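PDB 6IEV: designed protein from Trypanosoma brucei, which is of unknown function but adopts a thioredoxin fold and probably serves as a model for protein stability at high temperature. Local coordinates for residues A[29-34]-A[81-86]; A[61-64]-A[69-72]; A[87-90]-A[95-98]. All coordinates share one frame; numbering follows the deposited sequence.

How the contacts relate
From the N terminus, helix 28-35 comes first, and contact 1 brings it against helix 81-86, closing the longest loop of the three. Contact 2 falls within that loop: helix 53-66 turns back after a short link so that residues 61-64 pack on strand 70-76, part of a beta-alpha-beta unit. Contact 3 follows in series, joining the loop after helix 81-86 to strand 94-99. Contacts 1 and 3 touch directly, through Leu31 with Tyr87 and through the C-terminal end of helix 81-86. Contact 2 lies across the chain's centre from both, its centre about 19 Å from that of contact 1 and about 17 Å from that of contact 3.

Contact 1: A[29-34]-A[81-86]; sequences EELREA and PEAREW
Two helices of the thioredoxin fold, 28-35 and 81-86, meet through two side-chain pairs: Leu31 with Ala83 in the interior, and Arg32 with Trp86 at the surface. The buried pair is purely apolar. Leu31 CD2 comes to 4.2 Å from Ala83 CB, with Leu31 CA and Ala83 CA 7.9 Å apart, a spacing consistent with the small alanine side chain. Val75 of strand 70-76 touches both side chains, so the helices meet above that strand of the central sheet, while Tyr87 and Ile25 also reach Leu31.

On helix 28-35 the surface partner, Arg32, directly follows Leu31; on helix 81-86, Trp86 comes about one turn after Ala83. The guanidinium sits over the CZ2-CH2 edge of the indole, displaced past its rim, so that Trp86 CZ2 lies under the centre of the guanidinium face, 3.4 Å from Arg32 CZ. Arg32 NH1 comes to 3.2 Å from Trp86 CH2. The planes are inclined by 29°, and the two side chains run at about a right angle to each other. Farther back, Arg32 CD lies above a face of the indole, offset toward its rim, 4.1 Å from Trp86 CZ2. A bend in the arginine chain (chi3 67°) turns the guanidinium toward the CZ2-CH2 edge, while Trp86 CG stands anti to its backbone N (chi1 -178°), which swings the indole out toward helix 28-35.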
ATOM      1  N   GLU A  29     -30.613   6.252  -2.626  1.00 38.87           N
ATOM      2  CA  GLU A  29     -30.792   6.222  -1.182  1.00 40.51           C
ATOM      3  C   GLU A  29     -29.686   5.414  -0.503  1.00 43.33           C
ATOM      4  O   GLU A  29     -29.143   5.833   0.524  1.00 43.40           O
ATOM      5  CB  GLU A  29     -32.157   5.633  -0.822  1.00 44.50           C
ATOM      6  CG  GLU A  29     -32.401   5.591   0.675  1.00 52.63           C
ATOM      7  CD  GLU A  29     -32.310   6.978   1.309  1.00 70.37           C
ATOM      8  OE1 GLU A  29     -32.736   7.959   0.649  1.00 76.52           O
ATOM      9  OE2 GLU A  29     -31.793   7.088   2.449  1.00 72.21           O
ATOM     10  N   GLU A  30     -29.313   4.270  -1.072  1.00 43.62           N
ATOM     11  CA  GLU A  30     -28.194   3.534  -0.500  1.00 43.06           C
ATOM     12  C   GLU A  30     -26.911   4.346  -0.597  1.00 43.73           C
ATOM     13  O   GLU A  30     -26.126   4.390   0.350  1.00 39.61           O
ATOM     14  CB  GLU A  30     -28.022   2.185  -1.193  1.00 37.52           C
ATOM     15  CG  GLU A  30     -26.842   1.393  -0.635  1.00 42.51           C
ATOM     16  CD  GLU A  30     -26.554   0.127  -1.439  1.00 48.80           C
ATOM     17  OE1 GLU A  30     -25.818  -0.738  -0.944  1.00 50.80           O
ATOM     18  OE2 GLU A  30     -27.051   0.001  -2.577  1.00 51.00           O
ATOM     19  N   LEU A  31     -26.692   5.015  -1.728  1.00 45.38           N
ATOM     20  CA  LEU A  31     -25.450   5.756  -1.918  1.00 46.80           C
ATOM     21  C   LEU A  31     -25.342   6.933  -0.952  1.00 47.69           C
ATOM     22  O   LEU A  31     -24.259   7.215  -0.429  1.00 44.18           O
ATOM     23  CB  LEU A  31     -25.349   6.231  -3.371  1.00 50.39           C
ATOM     24  CG  LEU A  31     -24.120   7.052  -3.770  1.00 53.42           C
ATOM     25  CD1 LEU A  31     -22.840   6.422  -3.224  1.00 46.02           C
ATOM     26  CD2 LEU A  31     -24.044   7.172  -5.272  1.00 53.98           C
ATOM     27  N   ARG A  32     -26.450   7.640  -0.707  1.00 49.56           N
ATOM     28  CA  ARG A  32     -26.399   8.789   0.193  1.00 47.97           C
ATOM     29  C   ARG A  32     -26.165   8.373   1.639  1.00 44.90           C
ATOM     30  O   ARG A  32     -25.431   9.047   2.364  1.00 50.41           O
ATOM     31  CB  ARG A  32     -27.687   9.602   0.085  1.00 44.01           C
ATOM     32  CG  ARG A  32     -27.842  10.316  -1.240  1.00 50.75           C
ATOM     33  CD  ARG A  32     -29.107  11.165  -1.260  1.00 65.11           C
ATOM     34  NE  ARG A  32     -29.055  12.299  -0.339  1.00 74.63           N
ATOM     35  CZ  ARG A  32     -30.057  13.155  -0.155  1.00 85.69           C
ATOM     36  NH1 ARG A  32     -31.200  13.014  -0.832  1.00 75.89           N
ATOM     37  NH2 ARG A  32     -29.914  14.157   0.702  1.00 97.27           N
ATOM     38  N   GLU A  33     -26.762   7.261   2.073  1.00 46.72           N
ATOM     39  CA  GLU A  33     -26.491   6.780   3.424  1.00 55.26           C
ATOM     40  C   GLU A  33     -25.064   6.268   3.561  1.00 56.22           C
ATOM     41  O   GLU A  33     -24.492   6.323   4.652  1.00 64.42           O
ATOM     42  CB  GLU A  33     -27.507   5.710   3.835  1.00 62.35           C
ATOM     43  CG  GLU A  33     -28.711   6.308   4.578  1.00 81.40           C
ATOM     44  CD  GLU A  33     -29.176   5.480   5.780  1.00 99.24           C
ATOM     45  OE1 GLU A  33     -29.755   4.386   5.582  1.00103.42           O
ATOM     46  OE2 GLU A  33     -28.971   5.938   6.930  1.00103.02           O
ATOM     47  N   ALA A  34     -24.486   5.725   2.494  1.00 53.66           N
ATOM     48  CA  ALA A  34     -23.100   5.282   2.561  1.00 49.54           C
ATOM     49  C   ALA A  34     -22.148   6.460   2.711  1.00 56.07           C
ATOM     50  O   ALA A  34     -21.259   6.446   3.564  1.00 65.67           O
ATOM     51  CB  ALA A  34     -22.749   4.473   1.314  1.00 51.37           C
ATOM     52  N   PRO A  81     -29.979   6.195 -13.107  1.00 46.02           N
ATOM     53  CA  PRO A  81     -29.977   7.591 -13.596  1.00 47.70           C
ATOM     54  C   PRO A  81     -30.129   8.636 -12.489  1.00 50.19           C
ATOM     55  O   PRO A  81     -29.515   9.708 -12.571  1.00 52.58           O
ATOM     56  CB  PRO A  81     -31.153   7.609 -14.583  1.00 48.41           C
ATOM     57  CG  PRO A  81     -32.068   6.522 -14.143  1.00 48.28           C
ATOM     58  CD  PRO A  81     -31.165   5.440 -13.536  1.00 48.42           C
ATOM     59  N   GLU A  82     -30.868   8.340 -11.428  1.00 47.14           N
ATOM     60  CA  GLU A  82     -31.000   9.300 -10.334  1.00 51.78           C
ATOM     61  C   GLU A  82     -29.646   9.568  -9.647  1.00 53.53           C
ATOM     62  O   GLU A  82     -29.346  10.711  -9.270  1.00 48.07           O
ATOM     63  CB  GLU A  82     -32.116   8.762  -9.447  1.00 64.71           C
ATOM     64  CG  GLU A  82     -33.133   8.416 -10.569  1.00 87.81           C
ATOM     65  CD  GLU A  82     -34.009   7.199 -10.239  1.00102.84           C
ATOM     66  OE1 GLU A  82     -33.440   6.093 -10.370  1.00102.87           O
ATOM     67  OE2 GLU A  82     -35.232   7.333 -10.143  1.00108.75           O
ATOM     68  N   ALA A  83     -28.807   8.537  -9.477  1.00 40.80           N
ATOM     69  CA  ALA A  83     -27.487   8.796  -8.896  1.00 39.79           C
ATOM     70  C   ALA A  83     -26.605   9.574  -9.869  1.00 41.05           C
ATOM     71  O   ALA A  83     -25.881  10.488  -9.465  1.00 42.75           O
ATOM     72  CB  ALA A  83     -26.791   7.492  -8.489  1.00 41.31           C
ATOM     73  N   ARG A  84     -26.685   9.254 -11.166  1.00 39.79           N
ATOM     74  CA  ARG A  84     -25.957  10.034 -12.168  1.00 46.12           C
ATOM     75  C   ARG A  84     -26.355  11.508 -12.127  1.00 51.05           C
ATOM     76  O   ARG A  84     -25.499  12.398 -12.204  1.00 49.87           O
ATOM     77  CB  ARG A  84     -26.189   9.473 -13.575  1.00 49.96           C
ATOM     78  CG  ARG A  84     -25.161   9.978 -14.586  1.00 43.16           C
ATOM     79  CD  ARG A  84     -25.729  10.067 -15.971  1.00 57.64           C
ATOM     80  NE  ARG A  84     -26.897  10.950 -16.008  1.00 64.49           N
ATOM     81  CZ  ARG A  84     -26.834  12.279 -16.007  1.00 78.00           C
ATOM     82  NH1 ARG A  84     -25.653  12.884 -15.969  1.00 87.30           N
ATOM     83  NH2 ARG A  84     -27.948  13.004 -16.048  1.00 84.78           N
ATOM     84  N   GLU A  85     -27.658  11.783 -12.061  1.00 48.49           N
ATOM     85  CA  GLU A  85     -28.127  13.165 -12.018  1.00 44.63           C
ATOM     86  C   GLU A  85     -27.690  13.857 -10.729  1.00 49.15           C
ATOM     87  O   GLU A  85     -27.216  14.998 -10.759  1.00 52.76           O
ATOM     88  CB  GLU A  85     -29.658  13.201 -12.158  1.00 46.32           C
ATOM     89  CG  GLU A  85     -30.193  12.945 -13.570  1.00 57.29           C
ATOM     90  CD  GLU A  85     -31.696  12.609 -13.594  1.00 64.78           C
ATOM     91  OE1 GLU A  85     -32.386  12.845 -12.577  1.00 63.05           O
ATOM     92  OE2 GLU A  85     -32.188  12.103 -14.631  1.00 60.83           O
ATOM     93  N   TRP A  86     -27.837  13.172  -9.591  1.00 44.53           N
ATOM     94  CA  TRP A  86     -27.605  13.794  -8.293  1.00 52.14           C
ATOM     95  C   TRP A  86     -26.177  14.293  -8.151  1.00 50.66           C
ATOM     96  O   TRP A  86     -25.937  15.348  -7.560  1.00 55.53           O
ATOM     97  CB  TRP A  86     -27.906  12.795  -7.175  1.00 55.28           C
ATOM     98  CG  TRP A  86     -27.736  13.384  -5.813  1.00 58.89           C
ATOM     99  CD1 TRP A  86     -26.570  13.505  -5.092  1.00 58.00           C
ATOM    100  CD2 TRP A  86     -28.764  13.952  -5.008  1.00 53.10           C
ATOM    101  NE1 TRP A  86     -26.823  14.109  -3.886  1.00 56.49           N
ATOM    102  CE2 TRP A  86     -28.163  14.395  -3.812  1.00 59.42           C
ATOM    103  CE3 TRP A  86     -30.139  14.127  -5.180  1.00 61.77           C
ATOM    104  CZ2 TRP A  86     -28.895  14.992  -2.793  1.00 65.93           C
ATOM    105  CZ3 TRP A  86     -30.859  14.718  -4.173  1.00 69.52           C
ATOM    106  CH2 TRP A  86     -30.238  15.141  -2.991  1.00 70.78           C
TER

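Contact 2: A[61-64]-A[69-72]; sequences RKLA and DVDT
Thr72 OG1 is the one side-chain polar atom brought against the other segment, and what it meets there is a methyl group: Ala64 CB, 3.8 Å away. Thr72 CG2 lies beside the same carbon, 3.9 Å from Ala64 CB, so the methyl faces both branches of the threonine. With chi1 63°, OG1 stands between the backbone N and the carbonyl carbon, and CG2, anti to the carbonyl carbon, also meets Leu63 CD2.

Leu63 works with its far end. CG is anti to the backbone N (chi1 -176°), which extends the side chain until CD2 lies 3.9 Å from Val70 CG1 and 4.1 Å from Thr72 CG2, reaching both strand residues at once. Val70 and Thr72 direct their side chains at the helix. Asp71 between them starts away from it, the alternation expected of a strand; its carboxylate forms a salt bridge with Arg39.

The helix and strand are the last two elements of a beta-alpha-beta crossover, strand 40-46, helix 53-66 and strand 70-76, with Val70 also packing on Ile40 and Val42 of the first strand. Backbone bonds of Asp71 to strand 40-46 and of Thr72 to His23 hold the strand in the sheet. All four touching residues are buried and the two segments share no hydrogen bond, so between them the contact rests on van der Waals packing, with a hydroxyl oxygen against a methyl as well as methyl against methyl.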
ATOM      1  N   ARG A  61     -10.412  -2.031  -6.019  1.00 54.77           N
ATOM      2  CA  ARG A  61     -10.319  -3.033  -4.974  1.00 52.11           C
ATOM      3  C   ARG A  61      -8.981  -2.941  -4.215  1.00 50.25           C
ATOM      4  O   ARG A  61      -8.953  -2.969  -2.977  1.00 43.78           O
ATOM      5  CB  ARG A  61     -10.481  -4.416  -5.589  1.00 59.81           C
ATOM      6  CG  ARG A  61     -10.340  -5.416  -4.533  1.00 68.18           C
ATOM      7  CD  ARG A  61     -10.442  -6.796  -5.033  1.00 72.99           C
ATOM      8  NE  ARG A  61     -10.178  -6.752  -6.466  1.00 92.51           N
ATOM      9  CZ  ARG A  61      -9.375  -7.572  -7.147  1.00101.35           C
ATOM     10  NH1 ARG A  61      -8.502  -8.390  -6.508  1.00102.92           N
ATOM     11  NH2 ARG A  61      -9.271  -7.435  -8.464  1.00101.94           N
ATOM     12  N   LYS A  62      -7.855  -2.844  -4.936  1.00 55.40           N
ATOM     13  CA  LYS A  62      -6.568  -2.727  -4.240  1.00 60.84           C
ATOM     14  C   LYS A  62      -6.505  -1.457  -3.419  1.00 56.21           C
ATOM     15  O   LYS A  62      -5.931  -1.436  -2.326  1.00 62.85           O
ATOM     16  CB  LYS A  62      -5.387  -2.765  -5.209  1.00 66.67           C
ATOM     17  CG  LYS A  62      -4.171  -3.553  -4.648  1.00 77.03           C
ATOM     18  CD  LYS A  62      -3.139  -2.666  -3.947  1.00 76.34           C
ATOM     19  CE  LYS A  62      -1.792  -3.380  -3.779  1.00 76.02           C
ATOM     20  NZ  LYS A  62      -1.783  -4.345  -2.631  1.00 76.36           N
ATOM     21  N   LEU A  63      -7.080  -0.383  -3.934  1.00 50.81           N
ATOM     22  CA  LEU A  63      -7.010   0.866  -3.200  1.00 47.25           C
ATOM     23  C   LEU A  63      -7.791   0.778  -1.895  1.00 57.14           C
ATOM     24  O   LEU A  63      -7.451   1.463  -0.925  1.00 62.35           O
ATOM     25  CB  LEU A  63      -7.501   1.998  -4.103  1.00 51.95           C
ATOM     26  CG  LEU A  63      -7.446   3.436  -3.616  1.00 63.31           C
ATOM     27  CD1 LEU A  63      -7.311   4.329  -4.828  1.00 69.19           C
ATOM     28  CD2 LEU A  63      -8.707   3.786  -2.848  1.00 73.66           C
ATOM     29  N   ALA A  64      -8.836  -0.053  -1.843  1.00 59.92           N
ATOM     30  CA  ALA A  64      -9.530  -0.228  -0.571  1.00 59.11           C
ATOM     31  C   ALA A  64      -8.693  -1.055   0.390  1.00 58.14           C
ATOM     32  O   ALA A  64      -8.790  -0.886   1.614  1.00 49.91           O
ATOM     33  CB  ALA A  64     -10.888  -0.901  -0.788  1.00 60.53           C
ATOM     34  N   ASP A  69      -9.145   3.683   6.052  1.00 52.96           N
ATOM     35  CA  ASP A  69     -10.320   4.497   6.322  1.00 65.03           C
ATOM     36  C   ASP A  69     -11.036   4.938   5.055  1.00 57.64           C
ATOM     37  O   ASP A  69     -11.737   5.962   5.067  1.00 60.14           O
ATOM     38  CB  ASP A  69      -9.909   5.712   7.154  1.00 82.11           C
ATOM     39  CG  ASP A  69      -9.405   5.328   8.533  1.00 92.57           C
ATOM     40  OD1 ASP A  69      -8.260   4.826   8.642  1.00 96.26           O
ATOM     41  OD2 ASP A  69     -10.162   5.527   9.509  1.00 96.31           O
ATOM     42  N   VAL A  70     -10.896   4.187   3.967  1.00 50.03           N
ATOM     43  CA  VAL A  70     -11.450   4.571   2.676  1.00 51.30           C
ATOM     44  C   VAL A  70     -12.398   3.471   2.229  1.00 49.51           C
ATOM     45  O   VAL A  70     -12.032   2.291   2.244  1.00 48.60           O
ATOM     46  CB  VAL A  70     -10.341   4.830   1.642  1.00 49.33           C
ATOM     47  CG1 VAL A  70     -10.864   4.670   0.237  1.00 55.24           C
ATOM     48  CG2 VAL A  70      -9.798   6.231   1.841  1.00 49.48           C
ATOM     49  N   ASP A  71     -13.621   3.850   1.864  1.00 45.12           N
ATOM     50  CA  ASP A  71     -14.567   2.911   1.274  1.00 48.85           C
ATOM     51  C   ASP A  71     -14.749   3.228  -0.203  1.00 39.44           C
ATOM     52  O   ASP A  71     -14.755   4.392  -0.606  1.00 37.77           O
ATOM     53  CB  ASP A  71     -15.911   2.942   2.014  1.00 50.33           C
ATOM     54  CG  ASP A  71     -15.767   2.599   3.517  1.00 57.37           C
ATOM     55  OD1 ASP A  71     -15.174   1.543   3.854  1.00 59.50           O
ATOM     56  OD2 ASP A  71     -16.253   3.391   4.359  1.00 56.21           O
ATOM     57  N   THR A  72     -14.847   2.185  -1.014  1.00 38.26           N
ATOM     58  CA  THR A  72     -14.952   2.336  -2.451  1.00 38.30           C
ATOM     59  C   THR A  72     -16.299   1.802  -2.909  1.00 40.58           C
ATOM     60  O   THR A  72     -16.772   0.777  -2.408  1.00 37.67           O
ATOM     61  CB  THR A  72     -13.790   1.615  -3.176  1.00 44.50           C
ATOM     62  OG1 THR A  72     -13.839   0.198  -2.935  1.00 39.92           O
ATOM     63  CG2 THR A  72     -12.432   2.166  -2.697  1.00 37.25           C
TER

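Contact 3: A[87-90]-A[95-98]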
ATOM      1  N   TYR A  87     -25.217  13.519  -8.625  1.00 45.47           N
ATOM      2  CA  TYR A  87     -23.811  13.881  -8.552  1.00 42.65           C
ATOM      3  C   TYR A  87     -23.318  14.602  -9.795  1.00 50.56           C
ATOM      4  O   TYR A  87     -22.109  14.814  -9.930  1.00 53.27           O
ATOM      5  CB  TYR A  87     -22.973  12.623  -8.285  1.00 44.97           C
ATOM      6  CG  TYR A  87     -23.069  12.186  -6.852  1.00 49.01           C
ATOM      7  CD1 TYR A  87     -24.142  11.419  -6.416  1.00 51.87           C
ATOM      8  CD2 TYR A  87     -22.102  12.552  -5.926  1.00 54.88           C
ATOM      9  CE1 TYR A  87     -24.246  11.028  -5.091  1.00 65.89           C
ATOM     10  CE2 TYR A  87     -22.192  12.157  -4.605  1.00 60.00           C
ATOM     11  CZ  TYR A  87     -23.264  11.396  -4.193  1.00 71.26           C
ATOM     12  OH  TYR A  87     -23.372  11.002  -2.880  1.00 83.11           O
ATOM     13  N   ASN A  88     -24.221  14.974 -10.708  1.00 50.57           N
ATOM     14  CA  ASN A  88     -23.868  15.783 -11.873  1.00 53.36           C
ATOM     15  C   ASN A  88     -22.750  15.147 -12.699  1.00 53.72           C
ATOM     16  O   ASN A  88     -21.778  15.800 -13.080  1.00 56.55           O
ATOM     17  CB  ASN A  88     -23.508  17.208 -11.456  1.00 63.38           C
ATOM     18  CG  ASN A  88     -24.711  18.127 -11.488  1.00 82.56           C
ATOM     19  OD1 ASN A  88     -25.161  18.619 -10.450  1.00 88.81           O
ATOM     20  ND2 ASN A  88     -25.269  18.331 -12.683  1.00 85.10           N
ATOM     21  N   ILE A  89     -22.902  13.859 -12.987  1.00 58.55           N
ATOM     22  CA  ILE A  89     -21.897  13.118 -13.743  1.00 58.65           C
ATOM     23  C   ILE A  89     -22.106  13.395 -15.224  1.00 64.97           C
ATOM     24  O   ILE A  89     -23.138  13.024 -15.796  1.00 66.14           O
ATOM     25  CB  ILE A  89     -21.981  11.613 -13.469  1.00 54.92           C
ATOM     26  CG1 ILE A  89     -21.847  11.320 -11.972  1.00 54.08           C
ATOM     27  CG2 ILE A  89     -20.957  10.889 -14.327  1.00 49.93           C
ATOM     28  CD1 ILE A  89     -20.566  11.866 -11.350  1.00 53.78           C
ATOM     29  N   THR A  90     -21.097  13.983 -15.860  1.00 61.68           N
ATOM     30  CA  THR A  90     -21.201  14.396 -17.247  1.00 68.27           C
ATOM     31  C   THR A  90     -20.507  13.448 -18.217  1.00 72.34           C
ATOM     32  O   THR A  90     -20.819  13.474 -19.411  1.00 79.79           O
ATOM     33  CB  THR A  90     -20.604  15.798 -17.407  1.00 69.65           C
ATOM     34  OG1 THR A  90     -19.207  15.755 -17.103  1.00 64.87           O
ATOM     35  CG2 THR A  90     -21.266  16.760 -16.438  1.00 74.82           C
ATOM     36  N   PHE A  95     -14.697   9.355 -11.194  1.00 48.21           N
ATOM     37  CA  PHE A  95     -14.503   9.087  -9.785  1.00 40.39           C
ATOM     38  C   PHE A  95     -14.889  10.309  -8.971  1.00 41.67           C
ATOM     39  O   PHE A  95     -14.504  11.428  -9.307  1.00 49.45           O
ATOM     40  CB  PHE A  95     -13.045   8.732  -9.516  1.00 45.13           C
ATOM     41  CG  PHE A  95     -12.600   7.475 -10.196  1.00 43.84           C
ATOM     42  CD1 PHE A  95     -12.764   6.251  -9.573  1.00 38.01           C
ATOM     43  CD2 PHE A  95     -12.026   7.515 -11.462  1.00 41.71           C
ATOM     44  CE1 PHE A  95     -12.360   5.084 -10.188  1.00 40.29           C
ATOM     45  CE2 PHE A  95     -11.610   6.351 -12.086  1.00 34.98           C
ATOM     46  CZ  PHE A  95     -11.785   5.133 -11.450  1.00 39.48           C
ATOM     47  N   VAL A  96     -15.616  10.090  -7.881  1.00 39.13           N
ATOM     48  CA  VAL A  96     -15.964  11.139  -6.931  1.00 33.93           C
ATOM     49  C   VAL A  96     -15.430  10.740  -5.562  1.00 42.69           C
ATOM     50  O   VAL A  96     -15.556   9.578  -5.154  1.00 42.11           O
ATOM     51  CB  VAL A  96     -17.483  11.366  -6.868  1.00 47.81           C
ATOM     52  CG1 VAL A  96     -17.824  12.354  -5.758  1.00 52.71           C
ATOM     53  CG2 VAL A  96     -18.018  11.855  -8.235  1.00 45.34           C
ATOM     54  N   ILE A  97     -14.810  11.684  -4.866  1.00 37.44           N
ATOM     55  CA  ILE A  97     -14.328  11.456  -3.511  1.00 43.64           C
ATOM     56  C   ILE A  97     -15.174  12.281  -2.558  1.00 48.57           C
ATOM     57  O   ILE A  97     -15.280  13.502  -2.719  1.00 55.84           O
ATOM     58  CB  ILE A  97     -12.838  11.796  -3.372  1.00 45.57           C
ATOM     59  CG1 ILE A  97     -12.045  11.015  -4.415  1.00 45.47           C
ATOM     60  CG2 ILE A  97     -12.349  11.459  -1.968  1.00 45.75           C
ATOM     61  CD1 ILE A  97     -10.573  11.362  -4.438  1.00 50.76           C
ATOM     62  N   GLU A  98     -15.750  11.625  -1.551  1.00 47.24           N
ATOM     63  CA  GLU A  98     -16.661  12.278  -0.629  1.00 45.94           C
ATOM     64  C   GLU A  98     -16.263  11.989   0.809  1.00 45.83           C
ATOM     65  O   GLU A  98     -15.662  10.956   1.114  1.00 46.60           O
ATOM     66  CB  GLU A  98     -18.100  11.820  -0.854  1.00 50.89           C
ATOM     67  CG  GLU A  98     -18.700  12.323  -2.164  1.00 71.45           C
ATOM     68  CD  GLU A  98     -20.094  12.890  -1.990  1.00 79.06           C
ATOM     69  OE1 GLU A  98     -20.370  13.975  -2.545  1.00 86.15           O
ATOM     70  OE2 GLU A  98     -20.911  12.250  -1.296  1.00 85.94           O
TER
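Tyr87 CG lies anti to its carbonyl carbon (chi1 -76°), which sends the phenol from the loop toward strand 94-99, while a bend at chi2 of Glu98 brings its carboxylate round to meet it from the opposite direction. The hydroxyl donates a hydrogen bond to the acid, Tyr87 OH to Glu98 OE2 at 3.2 Å, and reaches that oxygen from well above the carboxylate plane, 57° out of it. The carboxylate itself approaches the ring edge: Glu98 CD is in the ring plane, Glu98 OE1 lies 3.3 Å from Tyr87 CE2, and the two flat groups are 65° apart. Glu98 OE2 also has a weak hydrogen bond with Thr35 OG1.

Beside this polar pair, the two methyls of Val96 meet the loop. Val96 CG1 is 4.3 Å from Tyr87 CD2, and Val96 CG2 is 4.0 Å from Ile89 CD1. Both Val96 and Ile89 also touch Phe45 of strand 40-46. Between Tyr87 and Ile89, Asn88 takes positive phi as the C-prime residue of a Schellman motif, with a probable hydrogen bond from Ile89 N back to Arg84 O; after this end to helix 81-86 a short loop leads to strand 94-99, antiparallel to both its neighbours in the thioredoxin-fold sheet.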